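CDA peptide synthetase I (Streptomyces coelicolor, PDB 5DU9) is a multidomain peptide synthetase, represented here by its condensation domain, a two-lobed fold of the CoA-dependent acyltransferase clan. Local coordinates at residues Tyr32-Pro43 against Gly148-His158; Val275-Thr283 against Thr442-Thr450. The protein carries 1 engineered substitution. All blocks are in the same frame, centred on the assembly; numbering follows the deposited sequence.

Overall arrangement
From the N terminus, the chain reaches strand 33-40 early; 104 residues, about half of them in helices and strands, separate the segments 32-43 and 148-158, and strand 149-157 then returns antiparallel beside the first. Contact 1 closes this loop in the middle of the six-stranded sheet, to which the late strands 373-374 and 379-384 also contribute. Contact 2 opens only later, at helix 267-283, and closes over 158 residues when the C-terminal tail folds onto that helix. The two contacts thus follow one another in series, neither nested nor crossed. The centres of contact 1 and contact 2 lie about 35 Å apart. Contact 1 ends at the pocket holding (2S)-2-amino-N-butyl-propanamide; contact 2 lies toward the periphery of the C-terminal half.

Contact 1. Residues Tyr32-Pro43 against Gly148-His158. With UM2 ((2S)-2-amino-N-butyl-propanamide), chain E.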
loop_
_atom_site.group_PDB
_atom_site.type_symbol
_atom_site.label_atom_id
_atom_site.label_comp_id
_atom_site.label_asym_id
_atom_site.label_seq_id
_atom_site.Cartn_x
_atom_site.Cartn_y
_atom_site.Cartn_z
ATOM N N TYR A 32 1.145 -13.043 -0.717
ATOM C CA TYR A 32 0.775 -11.858 -1.491
ATOM C C TYR A 32 -0.719 -11.543 -1.360
ATOM O O TYR A 32 -1.279 -10.798 -2.167
ATOM C CB TYR A 32 1.200 -12.037 -2.957
ATOM C CG TYR A 32 2.685 -11.788 -3.115
ATOM C CD1 TYR A 32 3.608 -12.805 -2.897
ATOM C CD2 TYR A 32 3.167 -10.526 -3.431
ATOM C CE1 TYR A 32 4.967 -12.574 -3.008
ATOM C CE2 TYR A 32 4.524 -10.287 -3.545
ATOM C CZ TYR A 32 5.419 -11.312 -3.337
ATOM O OH TYR A 32 6.769 -11.069 -3.447
ATOM N N ARG A 33 -1.350 -12.086 -0.320
ATOM C CA ARG A 33 -2.666 -11.610 0.107
ATOM C C ARG A 33 -2.501 -10.299 0.859
ATOM O O ARG A 33 -1.744 -10.224 1.831
ATOM C CB ARG A 33 -3.378 -12.616 1.016
ATOM C CG ARG A 33 -3.798 -13.938 0.374
ATOM C CD ARG A 33 -4.944 -13.787 -0.617
ATOM N NE ARG A 33 -6.057 -12.975 -0.115
ATOM C CZ ARG A 33 -7.188 -13.446 0.409
ATOM N NH1 ARG A 33 -7.407 -14.752 0.533
ATOM N NH2 ARG A 33 -8.122 -12.594 0.809
ATOM N N THR A 34 -3.216 -9.274 0.411
ATOM C CA THR A 34 -3.183 -7.965 1.049
ATOM C C THR A 34 -4.599 -7.538 1.384
ATOM O O THR A 34 -5.564 -8.195 0.991
ATOM C CB THR A 34 -2.519 -6.920 0.142
ATOM O OG1 THR A 34 -3.182 -6.904 -1.126
ATOM C CG2 THR A 34 -1.061 -7.258 -0.071
ATOM N N GLY A 35 -4.737 -6.445 2.118
ATOM C CA GLY A 35 -6.065 -5.999 2.474
ATOM C C GLY A 35 -6.135 -4.659 3.160
ATOM O O GLY A 35 -5.136 -4.110 3.629
ATOM N N SER A 36 -7.353 -4.135 3.208
ATOM C CA SER A 36 -7.653 -2.920 3.943
ATOM C C SER A 36 -9.096 -3.031 4.387
ATOM O O SER A 36 -9.774 -4.001 4.051
ATOM C CB SER A 36 -7.445 -1.674 3.086
ATOM O OG SER A 36 -8.370 -1.650 2.011
ATOM N N CYS A 37 -9.573 -2.044 5.131
ATOM C CA CYS A 37 -10.981 -2.008 5.487
ATOM C C CYS A 37 -11.459 -0.576 5.652
ATOM O O CYS A 37 -10.648 0.345 5.724
ATOM C CB CYS A 37 -11.239 -2.802 6.769
ATOM S SG CYS A 37 -10.486 -2.114 8.261
ATOM N N LEU A 38 -12.779 -0.407 5.676
ATOM C CA LEU A 38 -13.407 0.866 6.003
ATOM C C LEU A 38 -14.096 0.758 7.350
ATOM O O LEU A 38 -14.904 -0.143 7.563
ATOM C CB LEU A 38 -14.442 1.275 4.950
ATOM C CG LEU A 38 -14.004 1.598 3.524
ATOM C CD1 LEU A 38 -15.232 1.954 2.704
ATOM C CD2 LEU A 38 -12.988 2.730 3.488
ATOM N N GLU A 39 -13.771 1.673 8.255
ATOM C CA GLU A 39 -14.506 1.801 9.498
ATOM C C GLU A 39 -15.662 2.753 9.248
ATOM O O GLU A 39 -15.450 3.927 8.949
ATOM C CB GLU A 39 -13.593 2.300 10.615
ATOM C CG GLU A 39 -12.471 1.326 10.942
ATOM C CD GLU A 39 -11.517 1.851 11.996
ATOM O OE1 GLU A 39 -11.410 3.086 12.145
ATOM O OE2 GLU A 39 -10.877 1.024 12.680
ATOM N N ILE A 40 -16.882 2.235 9.359
ATOM C CA ILE A 40 -18.078 2.961 8.946
ATOM C C ILE A 40 -18.936 3.280 10.169
ATOM O O ILE A 40 -19.227 2.402 10.978
ATOM C CB ILE A 40 -18.867 2.145 7.897
ATOM C CG1 ILE A 40 -17.992 1.924 6.657
ATOM C CG2 ILE A 40 -20.155 2.856 7.507
ATOM C CD1 ILE A 40 -18.387 0.735 5.809
ATOM N N ASP A 41 -19.331 4.546 10.295
ATOM C CA ASP A 41 -19.875 5.062 11.549
ATOM C C ASP A 41 -21.397 4.980 11.658
ATOM O O ASP A 41 -21.979 5.521 12.597
ATOM C CB ASP A 41 -19.427 6.517 11.743
ATOM C CG ASP A 41 -19.994 7.458 10.689
ATOM O OD1 ASP A 41 -20.609 6.980 9.714
ATOM O OD2 ASP A 41 -19.815 8.687 10.837
ATOM N N GLY A 42 -22.041 4.309 10.707
ATOM C CA GLY A 42 -23.489 4.187 10.724
ATOM C C GLY A 42 -23.974 2.964 9.971
ATOM O O GLY A 42 -23.202 2.339 9.241
ATOM N N PRO A 43 -25.260 2.621 10.138
ATOM C CA PRO A 43 -25.814 1.391 9.561
ATOM C C PRO A 43 -25.863 1.379 8.034
ATOM O O PRO A 43 -26.188 2.388 7.406
ATOM C CB PRO A 43 -27.231 1.334 10.146
ATOM C CG PRO A 43 -27.556 2.733 10.515
ATOM C CD PRO A 43 -26.262 3.363 10.923
ATOM N N GLY A 148 -24.416 0.437 15.829
ATOM C CA GLY A 148 -24.702 0.790 14.453
ATOM C C GLY A 148 -23.456 0.862 13.588
ATOM O O GLY A 148 -23.551 1.056 12.377
ATOM N N ARG A 149 -22.288 0.701 14.203
ATOM C CA ARG A 149 -21.026 0.807 13.476
ATOM C C ARG A 149 -20.798 -0.418 12.602
ATOM O O ARG A 149 -21.238 -1.523 12.932
ATOM C CB ARG A 149 -19.854 0.981 14.443
ATOM C CG ARG A 149 -19.880 2.285 15.220
ATOM C CD ARG A 149 -18.674 2.411 16.137
ATOM N NE ARG A 149 -18.657 1.386 17.179
ATOM C CZ ARG A 149 -19.302 1.475 18.338
ATOM N NH1 ARG A 149 -20.035 2.545 18.622
ATOM N NH2 ARG A 149 -19.221 0.487 19.218
ATOM N N HIS A 150 -20.105 -0.211 11.485
ATOM C CA HIS A 150 -19.787 -1.294 10.567
ATOM C C HIS A 150 -18.317 -1.295 10.184
ATOM O O HIS A 150 -17.592 -0.325 10.415
ATOM C CB HIS A 150 -20.644 -1.199 9.303
ATOM C CG HIS A 150 -22.043 -1.701 9.485
ATOM N ND1 HIS A 150 -22.999 -1.004 10.191
ATOM C CD2 HIS A 150 -22.643 -2.835 9.057
ATOM C CE1 HIS A 150 -24.129 -1.687 10.188
ATOM N NE2 HIS A 150 -23.943 -2.800 9.503
ATOM N N LEU A 151 -17.888 -2.406 9.599
ATOM C CA LEU A 151 -16.548 -2.523 9.054
ATOM C C LEU A 151 -16.643 -3.270 7.736
ATOM O O LEU A 151 -17.198 -4.366 7.687
ATOM C CB LEU A 151 -15.619 -3.248 10.034
ATOM C CG LEU A 151 -14.124 -3.267 9.710
ATOM C CD1 LEU A 151 -13.313 -3.367 10.990
ATOM C CD2 LEU A 151 -13.775 -4.424 8.780
ATOM N N TYR A 152 -16.127 -2.663 6.670
ATOM C CA TYR A 152 -16.072 -3.321 5.369
ATOM C C TYR A 152 -14.652 -3.777 5.101
ATOM O O TYR A 152 -13.747 -2.951 5.020
ATOM C CB TYR A 152 -16.535 -2.388 4.245
ATOM C CG TYR A 152 -16.699 -3.103 2.921
ATOM C CD1 TYR A 152 -15.595 -3.484 2.165
ATOM C CD2 TYR A 152 -17.961 -3.418 2.436
ATOM C CE1 TYR A 152 -15.746 -4.152 0.964
ATOM C CE2 TYR A 152 -18.120 -4.079 1.236
ATOM C CZ TYR A 152 -17.008 -4.444 0.505
ATOM O OH TYR A 152 -17.167 -5.109 -0.688
ATOM N N TYR A 153 -14.468 -5.087 4.953
ATOM C CA TYR A 153 -13.160 -5.667 4.667
ATOM C C TYR A 153 -12.995 -5.981 3.192
ATOM O O TYR A 153 -13.822 -6.665 2.593
ATOM C CB TYR A 153 -12.954 -6.942 5.488
ATOM C CG TYR A 153 -11.807 -7.825 5.024
ATOM C CD1 TYR A 153 -10.483 -7.431 5.184
ATOM C CD2 TYR A 153 -12.052 -9.066 4.455
ATOM C CE1 TYR A 153 -9.439 -8.244 4.775
ATOM C CE2 TYR A 153 -11.014 -9.887 4.043
ATOM C CZ TYR A 153 -9.711 -9.474 4.212
ATOM O OH TYR A 153 -8.682 -10.299 3.804
ATOM N N LEU A 154 -11.906 -5.473 2.627
ATOM C CA LEU A 154 -11.510 -5.768 1.260
ATOM C C LEU A 154 -10.207 -6.549 1.277
ATOM O O LEU A 154 -9.140 -5.988 1.538
ATOM C CB LEU A 154 -11.347 -4.480 0.449
ATOM C CG LEU A 154 -10.750 -4.636 -0.955
ATOM C CD1 LEU A 154 -11.650 -5.469 -1.847
ATOM C CD2 LEU A 154 -10.489 -3.271 -1.577
ATOM N N GLY A 155 -10.309 -7.849 1.019
ATOM C CA GLY A 155 -9.147 -8.707 0.904
ATOM C C GLY A 155 -8.899 -8.953 -0.565
ATOM O O GLY A 155 -9.841 -9.157 -1.327
ATOM N N VAL A 156 -7.636 -8.926 -0.971
ATOM C CA VAL A 156 -7.299 -9.123 -2.370
ATOM C C VAL A 156 -6.030 -9.933 -2.509
ATOM O O VAL A 156 -5.283 -10.118 -1.545
ATOM C CB VAL A 156 -7.103 -7.778 -3.113
ATOM C CG1 VAL A 156 -8.371 -6.934 -3.057
ATOM C CG2 VAL A 156 -5.915 -7.000 -2.535
ATOM N N HIS A 157 -5.807 -10.430 -3.717
ATOM C CA HIS A 157 -4.480 -10.851 -4.117
ATOM C C HIS A 157 -3.787 -9.616 -4.659
ATOM O O HIS A 157 -4.378 -8.870 -5.434
ATOM C CB HIS A 157 -4.519 -11.952 -5.167
ATOM C CG HIS A 157 -3.219 -12.672 -5.311
ATOM N ND1 HIS A 157 -2.087 -12.067 -5.813
ATOM C CD2 HIS A 157 -2.864 -13.939 -4.995
ATOM C CE1 HIS A 157 -1.090 -12.937 -5.809
ATOM N NE2 HIS A 157 -1.534 -14.077 -5.313
ATOM N N HIS A 158 -2.547 -9.384 -4.242
ATOM C CA HIS A 158 -1.832 -8.185 -4.656
ATOM C C HIS A 158 -1.731 -8.065 -6.182
ATOM O O HIS A 158 -1.573 -6.962 -6.710
ATOM C CB HIS A 158 -0.434 -8.162 -4.021
ATOM C CG HIS A 158 0.109 -6.783 -3.812
ATOM N ND1 HIS A 158 -0.345 -5.687 -4.513
ATOM C CD2 HIS A 158 1.054 -6.317 -2.961
ATOM C CE1 HIS A 158 0.304 -4.609 -4.112
ATOM N NE2 HIS A 158 1.161 -4.965 -3.172
HETATM C CCH UM2 E . 7.567 -6.363 -7.327
HETATM C CCI UM2 E . 6.085 -6.118 -7.109
HETATM C CCJ UM2 E . 5.546 -6.816 -5.857
HETATM C CCK UM2 E . 5.828 -6.042 -4.570
HETATM N NCL UM2 E . 4.866 -4.986 -4.283
HETATM C CCM UM2 E . 4.396 -4.772 -3.052
HETATM O OCN UM2 E . 4.330 -5.646 -2.201
HETATM C CCO UM2 E . 3.963 -3.370 -2.725
HETATM C CCP UM2 E . 5.160 -2.580 -2.208
HETATM N NCQ UM2 E . 2.933 -3.392 -1.667
HETATM O O HOH W 1 -6.489 -10.628 2.034
HETATM O O HOH W 2 -8.097 -3.750 0.447
#
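His-150 and Ile-40 form an antiparallel hydrogen-bonded pair at one end of the two strands, their amides and carbonyls exchanging two bonds. CB of His-150 lies 4.0 Å from CB of Ile-40. Beyond this pair the imidazole reaches the turn, where its CE1 lies 3.6 Å from CA of Pro-43. ND1 donates a bent hydrogen bond to the O of Gly-148, an oxygen near the ring plane, which restrains the ring's rotation. Ile-40 runs alongside Tyr-152, CD1 resting on CB of that residue.

At the other end Thr-34 pairs with Val-156. A chi1 of 55° swings OG1 of Thr-34 to a tight 3.1 Å from CG2 of Val-156, and lets its own methyl, CG2 of Thr-34, rest 3.7 Å from CD2 of His-158. The O of Val-156 is gripped from opposite faces of its plane, by N of Thr-34 and by NE of Arg-33. The bond from NE of Arg-33 to O of Val-156 is long, 3.3 Å, and the guanidinium also binds Asp-125 and Thr-128. The backbone N of His-158 closes the ladder, donating a hydrogen bond of 2.8 Å to the O of Tyr-32. Its NE2 accepts a hydrogen bond of 2.8 Å from NCQ of (2S)-2-amino-N-butyl-propanamide, the nitrogen lying in the ring plane. His-157 and His-158 begin the HHxxxDG signature of condensation domains.

The paired strands lie inside the sheet, 138-146 flanking 149-157 and 379-384 flanking 33-40. Helix 163-182 packs against the face bearing Ser-36, Leu-38, Tyr-152 and Leu-154, while helix 14-24 touches Tyr-32 and His-157 at the pocket end.

Contact 2. Residues Val275-Thr283 against Thr442-Thr450; sequences VAAFLHRTT and TVDEVALLT
Val-443 meets the segment 275-283 of helix 267-283 through its CG1 methyl, which lies 4.1 Å from CB of Ala-277 and also approaches the edge of the His-280 ring near CD2. With CG1 anti to the backbone N (chi1 172°), this branch is the one directed at the helix. Val-443 starts a short 3-10 turn, from which the carbonyls of Val-443 and Asp-444 come close to the Arg-281 guanidinium. The O of Asp-444 sits over one face of this group, 3.3 Å from NH2 of Arg-281, but the angle is too poor for a hydrogen bond. Just past the turn, the O of Val-446 takes both bonds from Arg-281: NE at 2.9 Å, in the carbonyl plane, and NH2 at 3.1 Å, well above it. This side-on grip on one oxygen holds the guanidinium flat against the turn.

Further along, Leu-448 lies antiparallel to the arginine chain, its CB 3.8 Å from CG of Arg-281. Its two methyls part: CD1 meets CE1 of Phe-278 at 3.8 Å, and CD2 lies 3.5 Å from OG1 of Thr-282, a hydroxyl that donates a hydrogen bond to the O of Phe-278.

Helix 418-437 backs both segments, with Phe-428 edge-to-face on Phe-278, Leu-435 on Ala-277 and Phe-431 on Val-446. The turn is further tied to Glu-323 by a backbone hydrogen bond of Val-443, and helix 267-283 packs Val-275 and Leu-279 on Val-290 of strand 287-294.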
loop_
_atom_site.group_PDB
_atom_site.type_symbol
_atom_site.label_atom_id
_atom_site.label_comp_id
_atom_site.label_asym_id
_atom_site.label_seq_id
_atom_site.Cartn_x
_atom_site.Cartn_y
_atom_site.Cartn_z
ATOM N N VAL A 275 12.170 8.747 9.581
ATOM C CA VAL A 275 12.625 7.363 9.534
ATOM C C VAL A 275 14.135 7.320 9.294
ATOM O O VAL A 275 14.847 6.571 9.952
ATOM C CB VAL A 275 11.890 6.550 8.445
ATOM C CG1 VAL A 275 12.431 5.128 8.382
ATOM C CG2 VAL A 275 10.398 6.521 8.719
ATOM N N ALA A 276 14.625 8.131 8.361
ATOM C CA ALA A 276 16.057 8.177 8.079
ATOM C C ALA A 276 16.851 8.566 9.323
ATOM O O ALA A 276 17.871 7.958 9.635
ATOM C CB ALA A 276 16.343 9.152 6.946
ATOM N N ALA A 277 16.375 9.587 10.029
ATOM C CA ALA A 277 17.023 10.048 11.250
ATOM C C ALA A 277 16.982 8.976 12.335
ATOM O O ALA A 277 17.953 8.778 13.065
ATOM C CB ALA A 277 16.359 11.325 11.744
ATOM N N PHE A 278 15.850 8.288 12.431
ATOM C CA PHE A 278 15.676 7.202 13.394
ATOM C C PHE A 278 16.665 6.066 13.133
ATOM O O PHE A 278 17.303 5.558 14.057
ATOM C CB PHE A 278 14.237 6.682 13.336
ATOM C CG PHE A 278 13.950 5.558 14.294
ATOM C CD1 PHE A 278 13.851 5.796 15.655
ATOM C CD2 PHE A 278 13.761 4.268 13.831
ATOM C CE1 PHE A 278 13.579 4.767 16.538
ATOM C CE2 PHE A 278 13.489 3.232 14.709
ATOM C CZ PHE A 278 13.401 3.485 16.066
ATOM N N LEU A 279 16.790 5.671 11.870
ATOM C CA LEU A 279 17.725 4.620 11.497
ATOM C C LEU A 279 19.153 5.058 11.785
ATOM O O LEU A 279 19.947 4.288 12.314
ATOM C CB LEU A 279 17.575 4.255 10.018
ATOM C CG LEU A 279 16.250 3.609 9.613
ATOM C CD1 LEU A 279 16.253 3.322 8.120
ATOM C CD2 LEU A 279 15.968 2.347 10.404
ATOM N N HIS A 280 19.475 6.301 11.437
ATOM C CA HIS A 280 20.815 6.832 11.671
ATOM C C HIS A 280 21.164 6.874 13.157
ATOM O O HIS A 280 22.263 6.488 13.558
ATOM C CB HIS A 280 20.944 8.235 11.073
ATOM C CG HIS A 280 22.157 8.976 11.545
ATOM N ND1 HIS A 280 23.429 8.665 11.120
ATOM C CD2 HIS A 280 22.288 10.008 12.410
ATOM C CE1 HIS A 280 24.295 9.477 11.703
ATOM N NE2 HIS A 280 23.629 10.300 12.492
ATOM N N ARG A 281 20.229 7.347 13.973
ATOM C CA ARG A 281 20.475 7.498 15.406
ATOM C C ARG A 281 20.581 6.141 16.098
ATOM O O ARG A 281 21.339 5.981 17.058
ATOM C CB ARG A 281 19.362 8.326 16.049
ATOM C CG ARG A 281 19.704 8.882 17.424
ATOM C CD ARG A 281 20.594 10.115 17.334
ATOM N NE ARG A 281 20.739 10.763 18.637
ATOM C CZ ARG A 281 21.761 10.584 19.471
ATOM N NH1 ARG A 281 22.771 9.781 19.153
ATOM N NH2 ARG A 281 21.781 11.223 20.631
ATOM N N THR A 282 19.816 5.171 15.608
ATOM C CA THR A 282 19.797 3.838 16.200
ATOM C C THR A 282 21.103 3.099 15.930
ATOM O O THR A 282 21.700 2.530 16.844
ATOM C CB THR A 282 18.611 2.999 15.658
ATOM O OG1 THR A 282 17.374 3.622 16.020
ATOM C CG2 THR A 282 18.630 1.586 16.224
ATOM N N THR A 283 21.543 3.119 14.674
ATOM C CA THR A 283 22.688 2.323 14.237
ATOM C C THR A 283 23.980 3.133 14.141
ATOM O O THR A 283 25.073 2.565 14.109
ATOM C CB THR A 283 22.422 1.683 12.859
ATOM O OG1 THR A 283 22.401 2.701 11.849
ATOM C CG2 THR A 283 21.095 0.939 12.857
ATOM N N THR A 442 19.861 19.595 16.284
ATOM C CA THR A 442 20.869 18.699 15.744
ATOM C C THR A 442 20.458 17.259 16.011
ATOM O O THR A 442 20.265 16.872 17.159
ATOM C CB THR A 442 22.247 18.978 16.376
ATOM O OG1 THR A 442 22.568 20.368 16.228
ATOM C CG2 THR A 442 23.331 18.134 15.724
ATOM N N VAL A 443 20.316 16.472 14.951
ATOM C CA VAL A 443 19.828 15.104 15.076
ATOM C C VAL A 443 20.673 14.264 16.043
ATOM O O VAL A 443 20.118 13.514 16.845
ATOM C CB VAL A 443 19.775 14.404 13.698
ATOM C CG1 VAL A 443 19.453 12.914 13.834
ATOM C CG2 VAL A 443 18.736 15.075 12.808
ATOM N N ASP A 444 21.995 14.372 15.983
ATOM C CA ASP A 444 22.820 13.510 16.828
ATOM C C ASP A 444 22.915 14.037 18.268
ATOM O O ASP A 444 23.678 13.499 19.072
ATOM C CB ASP A 444 24.220 13.310 16.210
ATOM C CG ASP A 444 25.044 14.587 16.138
ATOM O OD1 ASP A 444 24.727 15.571 16.830
ATOM O OD2 ASP A 444 26.044 14.591 15.386
ATOM N N GLU A 445 22.148 15.083 18.589
ATOM C CA GLU A 445 22.014 15.543 19.972
ATOM C C GLU A 445 20.619 15.259 20.528
ATOM O O GLU A 445 20.387 15.393 21.731
ATOM C CB GLU A 445 22.315 17.040 20.074
ATOM C CG GLU A 445 23.753 17.406 19.746
ATOM C CD GLU A 445 23.978 18.905 19.712
ATOM O OE1 GLU A 445 23.055 19.653 20.094
ATOM O OE2 GLU A 445 25.075 19.333 19.299
ATOM N N VAL A 446 19.692 14.866 19.660
ATOM C CA VAL A 446 18.344 14.526 20.105
ATOM C C VAL A 446 18.366 13.170 20.803
ATOM O O VAL A 446 18.857 12.184 20.254
ATOM C CB VAL A 446 17.335 14.489 18.934
ATOM C CG1 VAL A 446 15.950 14.066 19.420
ATOM C CG2 VAL A 446 17.248 15.841 18.262
ATOM N N ALA A 447 17.833 13.126 22.019
ATOM C CA ALA A 447 17.823 11.894 22.792
ATOM C C ALA A 447 16.884 10.869 22.169
ATOM O O ALA A 447 15.689 11.119 22.006
ATOM C CB ALA A 447 17.423 12.170 24.229
ATOM N N LEU A 448 17.443 9.722 21.808
ATOM C CA LEU A 448 16.655 8.582 21.366
ATOM C C LEU A 448 16.503 7.639 22.551
ATOM O O LEU A 448 17.461 6.986 22.967
ATOM C CB LEU A 448 17.320 7.884 20.178
ATOM C CG LEU A 448 16.700 6.565 19.708
ATOM C CD1 LEU A 448 15.259 6.754 19.251
ATOM C CD2 LEU A 448 17.537 5.966 18.589
ATOM N N LEU A 449 15.295 7.598 23.104
ATOM C CA LEU A 449 15.021 6.847 24.321
ATOM C C LEU A 449 14.441 5.481 23.983
ATOM O O LEU A 449 13.615 5.361 23.084
ATOM C CB LEU A 449 14.060 7.633 25.216
ATOM C CG LEU A 449 14.506 9.062 25.543
ATOM C CD1 LEU A 449 13.385 9.837 26.212
ATOM C CD2 LEU A 449 15.751 9.048 26.423
ATOM N N THR A 450 14.874 4.453 24.704
ATOM C CA THR A 450 14.469 3.085 24.396
ATOM C C THR A 450 13.081 2.774 24.952
ATOM O O THR A 450 12.441 3.626 25.568
ATOM C CB THR A 450 15.474 2.061 24.954
ATOM O OG1 THR A 450 15.517 2.152 26.384
ATOM C CG2 THR A 450 16.863 2.312 24.387
#